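Local atomic coordinates of DNA gyrase, B subunit, truncated (PDB entry 3CWV), a protein that probably carries out ATP-dependent breakage, passage and rejoining of double-stranded DNA as the ATP-binding B subunit of a gyrase. Residues Asp235-Gln240 against Ser307-Gln312; Leu253-Asn258 against Gly266-Gly271; Gly24-Tyr29 against Thr162-Leu167. All blocks are in the same frame, centred on the assembly; numbering follows the deposited sequence.

Interaction 1: Asp235-Gln240 against Ser307-Gln312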
ATOM      1  N   ASP A 235       0.649 -18.197  -9.560  1.00 28.72           N
ATOM      2  CA  ASP A 235       0.810 -18.891  -8.309  1.00 29.65           C
ATOM      3  C   ASP A 235       0.259 -18.088  -7.123  1.00 30.72           C
ATOM      4  O   ASP A 235       0.917 -17.999  -6.093  1.00 30.06           O
ATOM      5  CB  ASP A 235       2.297 -19.218  -8.067  1.00 28.70           C
ATOM      6  CG  ASP A 235       2.472 -20.461  -7.251  1.00 39.25           C
ATOM      7  OD1 ASP A 235       1.680 -21.412  -7.475  1.00 45.17           O
ATOM      8  OD2 ASP A 235       3.370 -20.493  -6.382  1.00 39.67           O
ATOM      9  N   GLY A 236      -0.938 -17.512  -7.272  1.00 30.86           N
ATOM     10  CA  GLY A 236      -1.589 -16.790  -6.175  1.00 30.17           C
ATOM     11  C   GLY A 236      -1.155 -15.336  -5.991  1.00 30.62           C
ATOM     12  O   GLY A 236      -1.652 -14.645  -5.086  1.00 28.63           O
ATOM     13  N   LEU A 237      -0.246 -14.883  -6.858  1.00 27.24           N
ATOM     14  CA  LEU A 237       0.391 -13.569  -6.771  1.00 28.27           C
ATOM     15  C   LEU A 237      -0.111 -12.701  -7.910  1.00 29.45           C
ATOM     16  O   LEU A 237       0.013 -13.092  -9.072  1.00 31.36           O
ATOM     17  CB  LEU A 237       1.914 -13.708  -6.925  1.00 25.90           C
ATOM     18  CG  LEU A 237       2.690 -14.456  -5.834  1.00 29.13           C
ATOM     19  CD1 LEU A 237       4.166 -14.257  -6.027  1.00 33.40           C
ATOM     20  CD2 LEU A 237       2.280 -13.974  -4.455  1.00 33.95           C
ATOM     21  N   ARG A 238      -0.629 -11.514  -7.594  1.00 26.27           N
ATOM     22  CA  ARG A 238      -1.069 -10.589  -8.621  1.00 27.07           C
ATOM     23  C   ARG A 238       0.033  -9.628  -9.026  1.00 27.92           C
ATOM     24  O   ARG A 238       0.694  -9.024  -8.189  1.00 29.99           O
ATOM     25  CB  ARG A 238      -2.305  -9.819  -8.168  1.00 25.32           C
ATOM     26  CG  ARG A 238      -2.817  -8.855  -9.222  1.00 28.29           C
ATOM     27  CD  ARG A 238      -3.937  -7.984  -8.636  1.00 34.77           C
ATOM     28  NE  ARG A 238      -4.690  -7.267  -9.663  1.00 39.13           N
ATOM     29  CZ  ARG A 238      -5.689  -6.420  -9.405  1.00 43.31           C
ATOM     30  NH1 ARG A 238      -6.051  -6.163  -8.147  1.00 37.96           N
ATOM     31  NH2 ARG A 238      -6.319  -5.815 -10.403  1.00 36.86           N
ATOM     32  N   VAL A 239       0.237  -9.485 -10.324  1.00 26.58           N
ATOM     33  CA  VAL A 239       1.262  -8.586 -10.825  1.00 28.32           C
ATOM     34  C   VAL A 239       0.540  -7.542 -11.654  1.00 29.87           C
ATOM     35  O   VAL A 239      -0.233  -7.894 -12.539  1.00 27.87           O
ATOM     36  CB  VAL A 239       2.277  -9.336 -11.680  1.00 29.45           C
ATOM     37  CG1 VAL A 239       3.300  -8.372 -12.298  1.00 32.43           C
ATOM     38  CG2 VAL A 239       2.978 -10.421 -10.842  1.00 31.35           C
ATOM     39  N   GLN A 240       0.736  -6.270 -11.308  1.00 29.37           N
ATOM     40  CA  GLN A 240       0.119  -5.149 -12.021  1.00 30.73           C
ATOM     41  C   GLN A 240       1.247  -4.238 -12.453  1.00 31.85           C
ATOM     42  O   GLN A 240       2.160  -3.945 -11.679  1.00 27.54           O
ATOM     43  CB  GLN A 240      -0.830  -4.376 -11.115  1.00 33.62           C
ATOM     44  CG  GLN A 240      -1.977  -5.190 -10.541  1.00 35.53           C
ATOM     45  CD  GLN A 240      -2.683  -4.462  -9.414  1.00 42.81           C
ATOM     46  OE1 GLN A 240      -2.278  -4.542  -8.244  1.00 41.95           O
ATOM     47  NE2 GLN A 240      -3.753  -3.745  -9.759  1.00 37.22           N
ATOM     48  N   SER A 307       1.452  -8.416  -5.431  1.00 24.95           N
ATOM     49  CA  SER A 307       0.767  -8.517  -4.167  1.00 24.58           C
ATOM     50  C   SER A 307       0.394  -9.988  -3.964  1.00 26.56           C
ATOM     51  O   SER A 307       0.331 -10.732  -4.944  1.00 25.26           O
ATOM     52  CB  SER A 307      -0.473  -7.610  -4.174  1.00 24.84           C
ATOM     53  OG  SER A 307      -1.501  -8.124  -5.031  1.00 29.18           O
ATOM     54  N   GLY A 308       0.167 -10.397  -2.718  1.00 23.72           N
ATOM     55  CA  GLY A 308      -0.187 -11.779  -2.422  1.00 26.05           C
ATOM     56  C   GLY A 308      -0.156 -11.994  -0.908  1.00 27.72           C
ATOM     57  O   GLY A 308       0.083 -11.044  -0.147  1.00 26.79           O
ATOM     58  N   PRO A 309      -0.362 -13.246  -0.461  1.00 28.32           N
ATOM     59  CA  PRO A 309      -0.304 -13.518   0.984  1.00 28.63           C
ATOM     60  C   PRO A 309       1.017 -12.981   1.567  1.00 28.13           C
ATOM     61  O   PRO A 309       2.072 -13.151   0.933  1.00 29.92           O
ATOM     62  CB  PRO A 309      -0.350 -15.051   1.049  1.00 27.46           C
ATOM     63  CG  PRO A 309      -1.139 -15.446  -0.214  1.00 26.46           C
ATOM     64  CD  PRO A 309      -0.633 -14.462  -1.257  1.00 28.23           C
ATOM     65  N   ARG A 310       0.963 -12.329   2.732  1.00 32.07           N
ATOM     66  CA  ARG A 310       2.178 -11.719   3.354  1.00 36.19           C
ATOM     67  C   ARG A 310       3.328 -12.716   3.491  1.00 38.40           C
ATOM     68  O   ARG A 310       4.519 -12.356   3.335  1.00 39.69           O
ATOM     69  CB  ARG A 310       1.882 -11.147   4.760  1.00 35.78           C
ATOM     70  CG  ARG A 310       1.019  -9.875   4.839  1.00 41.50           C
ATOM     71  CD  ARG A 310       1.134  -9.234   6.241  1.00 38.79           C
ATOM     72  NE  ARG A 310       0.316  -8.025   6.442  1.00 38.98           N
ATOM     73  CZ  ARG A 310      -0.952  -8.022   6.874  1.00 40.41           C
ATOM     74  NH1 ARG A 310      -1.571  -9.166   7.119  1.00 45.16           N
ATOM     75  NH2 ARG A 310      -1.613  -6.879   7.060  1.00 38.48           N
ATOM     76  N   ARG A 311       2.978 -13.959   3.819  1.00 39.61           N
ATOM     77  CA  ARG A 311       3.957 -15.033   4.026  1.00 44.99           C
ATOM     78  C   ARG A 311       4.736 -15.376   2.760  1.00 44.67           C
ATOM     79  O   ARG A 311       5.875 -15.842   2.838  1.00 44.12           O
ATOM     80  CB  ARG A 311       3.265 -16.305   4.525  1.00 45.21           C
ATOM     81  CG  ARG A 311       2.280 -16.915   3.513  1.00 49.58           C
ATOM     82  CD  ARG A 311       1.933 -18.365   3.831  1.00 52.20           C
ATOM     83  NE  ARG A 311       3.124 -19.224   3.852  1.00 65.01           N
ATOM     84  CZ  ARG A 311       3.784 -19.638   2.768  1.00 70.53           C
ATOM     85  NH1 ARG A 311       3.384 -19.280   1.550  1.00 73.19           N
ATOM     86  NH2 ARG A 311       4.852 -20.418   2.901  1.00 72.48           N
ATOM     87  N   GLN A 312       4.104 -15.156   1.604  1.00 43.04           N
ATOM     88  CA  GLN A 312       4.711 -15.415   0.293  1.00 43.61           C
ATOM     89  C   GLN A 312       5.659 -14.318  -0.189  1.00 40.32           C
ATOM     90  O   GLN A 312       6.386 -14.527  -1.147  1.00 43.44           O
ATOM     91  CB  GLN A 312       3.621 -15.637  -0.773  1.00 42.51           C
ATOM     92  CG  GLN A 312       2.969 -17.041  -0.756  1.00 47.52           C
ATOM     93  CD  GLN A 312       2.033 -17.287  -1.945  1.00 47.46           C
ATOM     94  OE1 GLN A 312       2.424 -17.151  -3.108  1.00 58.87           O
ATOM     95  NE2 GLN A 312       0.802 -17.680  -1.653  1.00 52.58           N
TER
HETATM   96  O   HOH W   1      -0.635  -6.362  -7.276  1.00 30.69           O
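Leu237 leans across to Gln312 and to Gly308 and Pro309, which lead into its turn, while Arg238 pairs with Ser307 through the backbone. Followed outward, the leucine meets a different set of atoms at CB, CG and CD2. Its CB lies 3.9 Å from Ser307 O. CG stands beside the backbone N, anti to the carbonyl carbon (chi1 -66°), which turns it toward the tip of Gln312, 3.8 Å from OE1. Of the two methyls, CD2 makes the contact: it rests 3.5 Å from Gln312 OE1 and 3.9 Å from Gly308 CA, and comes more loosely against Pro309 CD. The leucine and glutamine side chains cross obliquely. Gly308 has to be bare here, because a CB on it would run into Leu237 CD2.

Beside this packing, two reciprocal backbone bonds mark an antiparallel hydrogen-bonded pair. Arg238 N gives to Ser307 O over 2.9 Å, and Ser307 N returns a bond of 2.9 Å to Arg238 O. The side chains of the pair fall on one face of the sheet, with Arg238 CB 3.7 Å from Ser307 OG. A water lies within bonding distance of Ser307 OG, Arg238 O and Gln240 OE1, with more acceptors around it than it has protons to give. Gln240 NE2 lies over the centre of one face of the Arg238 guanidinium, whose charge is matched by a salt bridge to Asp231 on strand 228-234.

After Ser307 the chain leaves the sheet and, past Pro309, enters a short 3-10 turn that Gln312 N closes onto Pro309 O. Here the start of strand 237-245 meets the end of strand 300-307, one antiparallel step of the mixed sheet in the S5-like domain of GyrB.

Interaction 2: Leu253-Asn258 against Gly266-Gly271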
ATOM      1  N   LEU A 253      11.018   4.705 -11.949  1.00 38.24           N
ATOM      2  CA  LEU A 253      10.663   3.295 -11.771  1.00 37.61           C
ATOM      3  C   LEU A 253      10.252   3.080 -10.313  1.00 36.60           C
ATOM      4  O   LEU A 253      11.086   3.154  -9.414  1.00 32.48           O
ATOM      5  CB  LEU A 253      11.829   2.382 -12.185  1.00 36.82           C
ATOM      6  CG  LEU A 253      11.632   0.853 -12.214  1.00 39.80           C
ATOM      7  CD1 LEU A 253      10.258   0.469 -12.686  1.00 38.67           C
ATOM      8  CD2 LEU A 253      12.668   0.174 -13.078  1.00 38.72           C
ATOM      9  N   LEU A 254       8.953   2.870 -10.093  1.00 33.19           N
ATOM     10  CA  LEU A 254       8.393   2.653  -8.753  1.00 32.90           C
ATOM     11  C   LEU A 254       7.951   1.199  -8.648  1.00 32.03           C
ATOM     12  O   LEU A 254       7.190   0.728  -9.496  1.00 31.90           O
ATOM     13  CB  LEU A 254       7.145   3.513  -8.568  1.00 30.96           C
ATOM     14  CG  LEU A 254       7.173   4.976  -8.094  1.00 39.99           C
ATOM     15  CD1 LEU A 254       8.534   5.667  -8.167  1.00 34.44           C
ATOM     16  CD2 LEU A 254       6.057   5.795  -8.774  1.00 34.30           C
ATOM     17  N   SER A 255       8.425   0.480  -7.632  1.00 26.81           N
ATOM     18  CA  SER A 255       8.006  -0.922  -7.488  1.00 25.96           C
ATOM     19  C   SER A 255       7.517  -1.162  -6.069  1.00 27.43           C
ATOM     20  O   SER A 255       7.974  -0.489  -5.134  1.00 26.01           O
ATOM     21  CB  SER A 255       9.124  -1.887  -7.849  1.00 25.81           C
ATOM     22  OG  SER A 255      10.283  -1.617  -7.109  1.00 29.63           O
ATOM     23  N   PHE A 256       6.574  -2.093  -5.925  1.00 24.64           N
ATOM     24  CA  PHE A 256       5.913  -2.351  -4.647  1.00 24.79           C
ATOM     25  C   PHE A 256       5.713  -3.843  -4.464  1.00 23.90           C
ATOM     26  O   PHE A 256       5.553  -4.558  -5.437  1.00 23.49           O
ATOM     27  CB  PHE A 256       4.519  -1.699  -4.616  1.00 24.71           C
ATOM     28  CG  PHE A 256       4.544  -0.209  -4.797  1.00 23.97           C
ATOM     29  CD1 PHE A 256       4.546   0.631  -3.697  1.00 26.17           C
ATOM     30  CD2 PHE A 256       4.607   0.345  -6.076  1.00 25.05           C
ATOM     31  CE1 PHE A 256       4.586   2.018  -3.858  1.00 31.88           C
ATOM     32  CE2 PHE A 256       4.676   1.715  -6.262  1.00 25.76           C
ATOM     33  CZ  PHE A 256       4.645   2.560  -5.151  1.00 28.41           C
ATOM     34  N   ALA A 257       5.724  -4.301  -3.215  1.00 25.79           N
ATOM     35  CA  ALA A 257       5.245  -5.648  -2.892  1.00 27.35           C
ATOM     36  C   ALA A 257       4.269  -5.448  -1.762  1.00 28.71           C
ATOM     37  O   ALA A 257       4.611  -4.837  -0.730  1.00 25.35           O
ATOM     38  CB  ALA A 257       6.389  -6.533  -2.474  1.00 29.50           C
ATOM     39  N   ASN A 258       3.038  -5.909  -1.962  1.00 26.69           N
ATOM     40  CA  ASN A 258       1.939  -5.529  -1.070  1.00 26.64           C
ATOM     41  C   ASN A 258       1.932  -4.045  -0.684  1.00 29.09           C
ATOM     42  O   ASN A 258       1.823  -3.691   0.514  1.00 24.92           O
ATOM     43  CB  ASN A 258       1.884  -6.416   0.185  1.00 28.32           C
ATOM     44  CG  ASN A 258       1.318  -7.796  -0.107  1.00 31.58           C
ATOM     45  OD1 ASN A 258       0.895  -8.068  -1.215  1.00 29.34           O
ATOM     46  ND2 ASN A 258       1.312  -8.668   0.888  1.00 32.66           N
ATOM     47  N   GLY A 266      13.983  -5.781  -7.683  1.00 28.64           N
ATOM     48  CA  GLY A 266      14.008  -7.221  -7.490  1.00 30.08           C
ATOM     49  C   GLY A 266      13.261  -7.984  -8.564  1.00 32.16           C
ATOM     50  O   GLY A 266      13.079  -7.497  -9.682  1.00 31.10           O
ATOM     51  N   ALA A 267      12.798  -9.175  -8.204  1.00 31.54           N
ATOM     52  CA  ALA A 267      12.332 -10.156  -9.180  1.00 30.54           C
ATOM     53  C   ALA A 267      11.103  -9.705  -9.979  1.00 30.64           C
ATOM     54  O   ALA A 267      10.984 -10.037 -11.155  1.00 30.10           O
ATOM     55  CB  ALA A 267      12.048 -11.488  -8.480  1.00 29.58           C
ATOM     56  N   HIS A 268      10.197  -8.965  -9.335  1.00 27.52           N
ATOM     57  CA  HIS A 268       8.999  -8.458 -10.008  1.00 29.00           C
ATOM     58  C   HIS A 268       9.398  -7.482 -11.127  1.00 30.92           C
ATOM     59  O   HIS A 268       8.938  -7.598 -12.270  1.00 31.27           O
ATOM     60  CB  HIS A 268       8.006  -7.810  -9.006  1.00 27.80           C
ATOM     61  CG  HIS A 268       8.629  -6.809  -8.071  1.00 26.19           C
ATOM     62  ND1 HIS A 268       7.909  -5.791  -7.479  1.00 28.78           N
ATOM     63  CD2 HIS A 268       9.897  -6.682  -7.613  1.00 21.04           C
ATOM     64  CE1 HIS A 268       8.702  -5.085  -6.691  1.00 21.79           C
ATOM     65  NE2 HIS A 268       9.913  -5.609  -6.752  1.00 29.56           N
ATOM     66  N   VAL A 269      10.313  -6.574 -10.811  1.00 30.26           N
ATOM     67  CA  VAL A 269      10.784  -5.589 -11.766  1.00 31.24           C
ATOM     68  C   VAL A 269      11.629  -6.244 -12.864  1.00 34.47           C
ATOM     69  O   VAL A 269      11.412  -5.986 -14.057  1.00 34.41           O
ATOM     70  CB  VAL A 269      11.563  -4.494 -11.035  1.00 32.31           C
ATOM     71  CG1 VAL A 269      12.365  -3.600 -11.998  1.00 31.19           C
ATOM     72  CG2 VAL A 269      10.606  -3.664 -10.151  1.00 25.12           C
ATOM     73  N   LYS A 270      12.586  -7.096 -12.479  1.00 32.68           N
ATOM     74  CA  LYS A 270      13.430  -7.753 -13.466  1.00 33.21           C
ATOM     75  C   LYS A 270      12.643  -8.603 -14.458  1.00 32.23           C
ATOM     76  O   LYS A 270      12.993  -8.659 -15.626  1.00 33.14           O
ATOM     77  CB  LYS A 270      14.528  -8.586 -12.797  1.00 33.90           C
ATOM     78  CG  LYS A 270      15.804  -7.785 -12.527  1.00 42.54           C
ATOM     79  CD  LYS A 270      16.843  -7.948 -13.638  1.00 52.86           C
ATOM     80  CE  LYS A 270      17.413  -9.369 -13.642  1.00 60.10           C
ATOM     81  NZ  LYS A 270      18.790  -9.465 -14.228  1.00 60.93           N
ATOM     82  N   GLY A 271      11.581  -9.256 -14.014  1.00 31.50           N
ATOM     83  CA  GLY A 271      10.707  -9.955 -14.955  1.00 30.89           C
ATOM     84  C   GLY A 271      10.216  -9.025 -16.065  1.00 34.59           C
ATOM     85  O   GLY A 271      10.174  -9.403 -17.256  1.00 32.48           O
TER
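Val269 on the helix meets Leu253 and Ser255 on the strand, giving the apolar part of this buried strand-to-helix contact. Leu253 and Val269 reach toward each other tip to tip, CD2 of the leucine 3.9 Å from CG1 of the valine. The other valine methyl fits more closely: CG2 is only 3.3 Å from Ser255 CB, tighter than usual van der Waals contact. The same CG2 sits over the centre of one face of the His268 ring, so methyl, serine CB and imidazole all touch one another.

The second group of contacts belongs to that ring. His268 CG lies between the backbone N and the carbonyl carbon (chi1 50°), and the imidazole reaches the strand through CE1, 3.4 Å from Ser255 CB. Phe256 O lies at the ring edge near its plane, 3.4 Å from ND1. On its other nitrogen, His268 NE2 makes a weak hydrogen bond to His265 O.

Polar grips around the contact come from the connecting segment. Ser255 OG is hydrogen-bonded to both His265 ND1 and Thr262 OG1, which ties the buried hydroxyl to the connection rather than to the helix. Gly266 occupies the N-cap position at the start of the helix.

Geometrically, the axes of strand 253-257 and helix 267-271 approach to 9.0 Å, their directions 131° apart, the helix covering one side of the sheet. Phe256 bonds by its backbone to Val304 and Val306 of the parallel strand 300-307, and helix 267-284 comes between these two strands in the chain. Strand, helix and parallel strand make a beta-alpha-beta crossover, a unit that is left-handed in the ribosomal protein S5 domain 2-like fold.

Interaction 3: Gly24-Tyr29 against Thr162-Leu167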
ATOM      1  N   GLY A  24      10.703   2.050  13.843  1.00 23.90           N
ATOM      2  CA  GLY A  24      11.850   2.579  13.081  1.00 27.30           C
ATOM      3  C   GLY A  24      12.707   3.541  13.904  1.00 25.92           C
ATOM      4  O   GLY A  24      13.933   3.426  13.967  1.00 26.11           O
ATOM      5  N   ASP A  25      12.037   4.507  14.521  1.00 26.17           N
ATOM      6  CA  ASP A  25      12.665   5.443  15.442  1.00 26.55           C
ATOM      7  C   ASP A  25      11.542   6.126  16.212  1.00 26.29           C
ATOM      8  O   ASP A  25      10.373   5.789  16.020  1.00 23.96           O
ATOM      9  CB  ASP A  25      13.568   6.469  14.714  1.00 23.15           C
ATOM     10  CG  ASP A  25      12.832   7.357  13.682  1.00 31.74           C
ATOM     11  OD1 ASP A  25      11.720   7.909  13.888  1.00 26.66           O
ATOM     12  OD2 ASP A  25      13.433   7.566  12.630  1.00 35.90           O
ATOM     13  N   VAL A  26      11.898   7.058  17.096  1.00 23.26           N
ATOM     14  CA  VAL A  26      10.883   7.870  17.786  1.00 22.71           C
ATOM     15  C   VAL A  26      10.907   9.351  17.392  1.00 24.24           C
ATOM     16  O   VAL A  26      10.447  10.221  18.156  1.00 23.56           O
ATOM     17  CB  VAL A  26      10.915   7.690  19.347  1.00 21.86           C
ATOM     18  CG1 VAL A  26      10.615   6.236  19.738  1.00 21.50           C
ATOM     19  CG2 VAL A  26      12.249   8.183  19.961  1.00 24.36           C
ATOM     20  N   GLY A  27      11.402   9.615  16.187  1.00 22.93           N
ATOM     21  CA  GLY A  27      11.307  10.932  15.569  1.00 24.55           C
ATOM     22  C   GLY A  27      10.196  10.982  14.528  1.00 26.85           C
ATOM     23  O   GLY A  27       9.193  10.243  14.615  1.00 24.21           O
ATOM     24  N   GLU A  28      10.374  11.836  13.528  1.00 26.59           N
ATOM     25  CA  GLU A  28       9.327  12.054  12.522  1.00 29.78           C
ATOM     26  C   GLU A  28       9.019  10.821  11.624  1.00 29.69           C
ATOM     27  O   GLU A  28       7.865  10.594  11.237  1.00 28.32           O
ATOM     28  CB  GLU A  28       9.636  13.326  11.710  1.00 34.76           C
ATOM     29  CG  GLU A  28      10.282  13.114  10.381  1.00 43.09           C
ATOM     30  CD  GLU A  28       9.651  14.002   9.330  1.00 60.27           C
ATOM     31  OE1 GLU A  28      10.204  14.095   8.216  1.00 64.54           O
ATOM     32  OE2 GLU A  28       8.587  14.604   9.621  1.00 67.64           O
ATOM     33  N   TYR A  29      10.025  10.001  11.332  1.00 28.66           N
ATOM     34  CA  TYR A  29       9.795   8.761  10.558  1.00 31.12           C
ATOM     35  C   TYR A  29       8.875   7.777  11.322  1.00 28.05           C
ATOM     36  O   TYR A  29       7.895   7.277  10.767  1.00 27.68           O
ATOM     37  CB  TYR A  29      11.157   8.114  10.241  1.00 32.45           C
ATOM     38  CG  TYR A  29      11.175   6.715   9.625  1.00 40.03           C
ATOM     39  CD1 TYR A  29      11.369   6.542   8.245  1.00 42.87           C
ATOM     40  CD2 TYR A  29      11.084   5.568  10.429  1.00 39.20           C
ATOM     41  CE1 TYR A  29      11.427   5.262   7.675  1.00 47.99           C
ATOM     42  CE2 TYR A  29      11.146   4.293   9.868  1.00 46.35           C
ATOM     43  CZ  TYR A  29      11.320   4.146   8.500  1.00 46.22           C
ATOM     44  OH  TYR A  29      11.364   2.878   7.958  1.00 47.12           O
ATOM     45  N   THR A 162       4.933  11.198  25.490  1.00 25.92           N
ATOM     46  CA  THR A 162       6.089  10.847  26.327  1.00 27.46           C
ATOM     47  C   THR A 162       7.102   9.979  25.555  1.00 31.24           C
ATOM     48  O   THR A 162       8.201   9.729  26.031  1.00 30.05           O
ATOM     49  CB  THR A 162       5.710  10.121  27.660  1.00 30.10           C
ATOM     50  OG1 THR A 162       5.111   8.838  27.395  1.00 24.88           O
ATOM     51  CG2 THR A 162       4.741  10.956  28.496  1.00 24.98           C
ATOM     52  N   ILE A 163       6.716   9.527  24.368  1.00 27.44           N
ATOM     53  CA  ILE A 163       7.559   8.611  23.604  1.00 27.28           C
ATOM     54  C   ILE A 163       8.154   9.329  22.407  1.00 26.92           C
ATOM     55  O   ILE A 163       9.351   9.234  22.141  1.00 27.86           O
ATOM     56  CB  ILE A 163       6.752   7.360  23.127  1.00 26.98           C
ATOM     57  CG1 ILE A 163       6.293   6.522  24.329  1.00 26.16           C
ATOM     58  CG2 ILE A 163       7.576   6.516  22.102  1.00 24.06           C
ATOM     59  CD1 ILE A 163       5.507   5.238  23.974  1.00 32.60           C
ATOM     60  N   PHE A 164       7.314  10.012  21.649  1.00 24.41           N
ATOM     61  CA  PHE A 164       7.759  10.608  20.397  1.00 27.36           C
ATOM     62  C   PHE A 164       8.305  12.008  20.551  1.00 29.99           C
ATOM     63  O   PHE A 164       7.798  12.791  21.343  1.00 29.84           O
ATOM     64  CB  PHE A 164       6.661  10.583  19.351  1.00 25.53           C
ATOM     65  CG  PHE A 164       6.354   9.199  18.897  1.00 29.84           C
ATOM     66  CD1 PHE A 164       7.149   8.598  17.909  1.00 22.35           C
ATOM     67  CD2 PHE A 164       5.349   8.459  19.526  1.00 20.92           C
ATOM     68  CE1 PHE A 164       6.917   7.269  17.532  1.00 27.91           C
ATOM     69  CE2 PHE A 164       5.109   7.133  19.153  1.00 23.16           C
ATOM     70  CZ  PHE A 164       5.893   6.555  18.144  1.00 23.95           C
ATOM     71  N   GLU A 165       9.339  12.289  19.769  1.00 30.70           N
ATOM     72  CA  GLU A 165      10.103  13.543  19.845  1.00 37.53           C
ATOM     73  C   GLU A 165       9.410  14.659  19.093  1.00 37.78           C
ATOM     74  O   GLU A 165       9.580  15.821  19.422  1.00 37.59           O
ATOM     75  CB  GLU A 165      11.491  13.317  19.242  1.00 36.46           C
ATOM     76  CG  GLU A 165      12.478  14.458  19.423  1.00 45.07           C
ATOM     77  CD  GLU A 165      13.644  14.415  18.428  1.00 45.81           C
ATOM     78  OE1 GLU A 165      13.420  14.228  17.196  1.00 53.94           O
ATOM     79  OE2 GLU A 165      14.795  14.598  18.885  1.00 57.18           O
ATOM     80  N   VAL A 166       8.640  14.308  18.059  1.00 37.01           N
ATOM     81  CA  VAL A 166       7.858  15.292  17.317  1.00 38.28           C
ATOM     82  C   VAL A 166       6.459  14.705  17.182  1.00 36.51           C
ATOM     83  O   VAL A 166       6.300  13.479  17.153  1.00 35.29           O
ATOM     84  CB  VAL A 166       8.461  15.595  15.913  1.00 39.86           C
ATOM     85  CG1 VAL A 166       9.752  16.437  16.023  1.00 41.65           C
ATOM     86  CG2 VAL A 166       8.754  14.314  15.175  1.00 38.15           C
ATOM     87  N   LEU A 167       5.456  15.568  17.140  1.00 33.08           N
ATOM     88  CA  LEU A 167       4.079  15.114  17.149  1.00 34.93           C
ATOM     89  C   LEU A 167       3.272  15.628  15.963  1.00 34.84           C
ATOM     90  O   LEU A 167       2.111  15.262  15.792  1.00 34.56           O
ATOM     91  CB  LEU A 167       3.387  15.481  18.474  1.00 34.68           C
ATOM     92  CG  LEU A 167       4.027  14.969  19.763  1.00 35.65           C
ATOM     93  CD1 LEU A 167       3.349  15.603  20.987  1.00 37.22           C
ATOM     94  CD2 LEU A 167       4.013  13.403  19.838  1.00 35.98           C
TER
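Val26 and Ile163 set their side chains about at a right angle, with Val26 CG1 meeting Ile163 CG2 at 3.9 Å. That isoleucine methyl also lies over one face of the Phe164 ring, offset toward the rim. CG of Phe164 stands anti to its carbonyl carbon (chi1 -68°), and the ring brings CD1 within 4.1 Å of Val26 CB, so that valine, isoleucine and phenylalanine share one small apolar patch. An alanine in place of Phe164 would probably open a gap beside Val26 and leave Ile163 CG2 without the ring it lies over.

The backbone fastens the patch: Glu165 N donates to Val26 O over 2.8 Å, almost straight onto the C=O axis (177°). Further on, Val166 turns CG2 against the start of the helix, 3.4 Å from Glu28 N and 3.7 Å from Glu28 CB. Within 24-29, Asp25 OD1 accepts from Gly27 N two residues on, an Asx turn, and also from Gly30 N.

Glu28 sends its acid group away from Val166 to a salt bridge with Arg173. The contact sits at the surface of what is probably the N-terminal ATPase region of this GyrB-type protein, built on the eight-stranded mixed sheet. Here the loop between strand 151-159 and helix 171-184 passes the N-terminal end of helix 28-47, with Pro19 touching both Val26 and Ile163.

Interactions 1 and 2 belong to one sheet and lie 12 Å apart, centre to centre. They touch where Asn258 OD1 probably accepts a hydrogen bond from Gly308 N, 2.9 Å long, so the residue just after strand 252-257 is tied to the one at which the neighbouring strand leaves the sheet. Along the chain interaction 2 is nested within the loop that interaction 1 closes. Interaction 3 stands apart, its centre about 32 Å from interaction 1 and about 30 Å from interaction 2. Helix 28-47 spans the distance: it begins in interaction 3, and its Tyr43 and Arg47 touch Ser307 of interaction 1, linking the N-terminal part to the S5-like domain.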